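Local structure of probable sulfate-binding lipoprotein SubI (Mycobacterium tuberculosis, 6DDN) at residues 52-58 / 82-88. The protein probably binds sulfate outside the cytoplasmic membrane as the solute-binding component of a sulfate transport system. Residues are numbered along the deposited sequence; the frame is centred on the assembly and turned at random.
Sequences TSITLVA and VQVITSY
Ile54 packs against both Val82, just before strand 83-88, and Val84, its neighbour on one face of a parallel strand pair. Its CG1, placed between the backbone N and the carbonyl carbon (chi1 53°), packs 3.6 Å from Val82 CG2, while CD1 at the end of the extended chain reaches Val84 CG2 at 3.7 Å. Farther along this face the methyl of Ala58 meets the Tyr88 ring obliquely, CB to CD1 3.7 Å.

The other face is more polar. Ser53 OG donates to Gln83 OE1 (3.1 Å) from above the amide plane, not along a lone pair, and the Gln83 chain bends at chi2 to bring the oxygen there. Ile85 CD1 reaches back toward the start of the strand and lies beside the hydroxyls of Ser53 and Thr55, 3.8 Å from Thr55 OG1.

Backbone bonds alternate along the ladder: Ile54 receives Ile85 N on its O and gives its own N to Gln83 O, and Leu56 N meets Ile85 O at 2.7 Å.

The two strands are the arms of a beta-alpha-beta unit whose connecting helix 63-74 meets Leu56 and Tyr88 through Trp66. Helix 274-284 covers Ile54 and Val84 with Phe280, and strand 106-108 pairs in parallel with the other edge of strand 53-58 and extends the mixed sheet.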
loop_
_atom_site.group_PDB
_atom_site.type_symbol
_atom_site.label_atom_id
_atom_site.label_comp_id
_atom_site.label_asym_id
_atom_site.label_seq_id
_atom_site.Cartn_x
_atom_site.Cartn_y
_atom_site.Cartn_z
ATOM N N THR A 52 -1.616 28.520 6.762
ATOM C CA THR A 52 -2.382 27.447 7.377
ATOM C C THR A 52 -1.555 26.165 7.403
ATOM O O THR A 52 -0.571 26.017 6.674
ATOM C CB THR A 52 -3.704 27.239 6.621
ATOM O OG1 THR A 52 -4.384 28.496 6.509
ATOM C CG2 THR A 52 -4.618 26.269 7.339
ATOM N N SER A 53 -1.953 25.240 8.275
ATOM C CA SER A 53 -1.235 23.994 8.495
ATOM C C SER A 53 -2.211 22.827 8.447
ATOM O O SER A 53 -3.254 22.858 9.109
ATOM C CB SER A 53 -0.508 24.029 9.843
ATOM O OG SER A 53 0.237 22.848 10.050
ATOM N N ILE A 54 -1.873 21.801 7.666
ATOM C CA ILE A 54 -2.672 20.586 7.570
ATOM C C ILE A 54 -1.784 19.391 7.888
ATOM O O ILE A 54 -0.575 19.403 7.634
ATOM C CB ILE A 54 -3.325 20.419 6.179
ATOM C CG1 ILE A 54 -2.275 20.533 5.074
ATOM C CG2 ILE A 54 -4.432 21.445 5.984
ATOM C CD1 ILE A 54 -2.801 20.192 3.696
ATOM N N THR A 55 -2.394 18.350 8.447
ATOM C CA THR A 55 -1.681 17.153 8.868
ATOM C C THR A 55 -2.194 15.950 8.095
ATOM O O THR A 55 -3.400 15.679 8.085
ATOM C CB THR A 55 -1.841 16.912 10.370
ATOM O OG1 THR A 55 -1.191 17.963 11.093
ATOM C CG2 THR A 55 -1.228 15.576 10.760
ATOM N N LEU A 56 -1.277 15.232 7.454
ATOM C CA LEU A 56 -1.591 13.995 6.756
ATOM C C LEU A 56 -1.159 12.819 7.622
ATOM O O LEU A 56 0.031 12.672 7.923
ATOM C CB LEU A 56 -0.897 13.936 5.396
ATOM C CG LEU A 56 -0.987 12.575 4.700
ATOM C CD1 LEU A 56 -2.419 12.268 4.292
ATOM C CD2 LEU A 56 -0.070 12.529 3.499
ATOM N N VAL A 57 -2.120 11.999 8.026
ATOM C CA VAL A 57 -1.848 10.749 8.723
ATOM C C VAL A 57 -1.877 9.646 7.676
ATOM O O VAL A 57 -2.948 9.263 7.191
ATOM C CB VAL A 57 -2.857 10.491 9.850
ATOM C CG1 VAL A 57 -2.662 9.098 10.432
ATOM C CG2 VAL A 57 -2.713 11.545 10.935
ATOM N N ALA A 58 -0.703 9.145 7.307
ATOM C CA ALA A 58 -0.572 8.150 6.256
ATOM C C ALA A 58 -0.023 6.852 6.829
ATOM O O ALA A 58 0.416 6.785 7.980
ATOM C CB ALA A 58 0.330 8.657 5.123
ATOM N N VAL A 82 0.370 26.740 2.696
ATOM C CA VAL A 82 -0.209 25.674 3.503
ATOM C C VAL A 82 0.847 24.594 3.699
ATOM O O VAL A 82 1.169 23.833 2.782
ATOM C CB VAL A 82 -1.501 25.120 2.886
ATOM C CG1 VAL A 82 -1.333 24.856 1.411
ATOM C CG2 VAL A 82 -1.948 23.861 3.619
ATOM N N GLN A 83 1.400 24.548 4.904
ATOM C CA GLN A 83 2.419 23.575 5.254
ATOM C C GLN A 83 1.770 22.239 5.595
ATOM O O GLN A 83 0.754 22.185 6.295
ATOM C CB GLN A 83 3.242 24.107 6.427
ATOM C CG GLN A 83 4.009 23.080 7.229
ATOM C CD GLN A 83 3.923 23.363 8.718
ATOM O OE1 GLN A 83 2.961 23.969 9.191
ATOM N NE2 GLN A 83 4.942 22.945 9.462
ATOM N N VAL A 84 2.350 21.161 5.077
ATOM C CA VAL A 84 1.805 19.818 5.227
ATOM C C VAL A 84 2.695 19.054 6.196
ATOM O O VAL A 84 3.852 18.748 5.881
ATOM C CB VAL A 84 1.705 19.087 3.880
ATOM C CG1 VAL A 84 1.164 17.676 4.082
ATOM C CG2 VAL A 84 0.831 19.870 2.909
ATOM N N ILE A 85 2.160 18.744 7.373
ATOM C CA ILE A 85 2.821 17.857 8.321
ATOM C C ILE A 85 2.402 16.430 8.004
ATOM O O ILE A 85 1.258 16.177 7.607
ATOM C CB ILE A 85 2.476 18.236 9.772
ATOM C CG1 ILE A 85 2.700 19.729 9.999
ATOM C CG2 ILE A 85 3.312 17.434 10.758
ATOM C CD1 ILE A 85 1.724 20.332 10.966
ATOM N N THR A 86 3.329 15.490 8.171
ATOM C CA THR A 86 3.110 14.106 7.789
ATOM C C THR A 86 3.306 13.186 8.986
ATOM O O THR A 86 4.067 13.491 9.910
ATOM C CB THR A 86 4.055 13.693 6.657
ATOM O OG1 THR A 86 5.411 13.905 7.067
ATOM C CG2 THR A 86 3.776 14.516 5.406
ATOM N N SER A 87 2.603 12.054 8.958
ATOM C CA SER A 87 2.702 11.048 10.009
ATOM C C SER A 87 2.537 9.678 9.371
ATOM O O SER A 87 1.468 9.369 8.834
ATOM C CB SER A 87 1.644 11.266 11.092
ATOM O OG SER A 87 1.727 10.261 12.088
ATOM N N TYR A 88 3.589 8.864 9.433
ATOM C CA TYR A 88 3.598 7.537 8.835
ATOM C C TYR A 88 3.722 6.475 9.917
ATOM O O TYR A 88 4.451 6.653 10.899
ATOM C CB TYR A 88 4.744 7.390 7.829
ATOM C CG TYR A 88 4.828 8.522 6.830
ATOM C CD1 TYR A 88 4.024 8.536 5.697
ATOM C CD2 TYR A 88 5.707 9.578 7.024
ATOM C CE1 TYR A 88 4.098 9.573 4.781
ATOM C CE2 TYR A 88 5.788 10.616 6.115
ATOM C CZ TYR A 88 4.984 10.610 4.998
ATOM O OH TYR A 88 5.069 11.647 4.098
#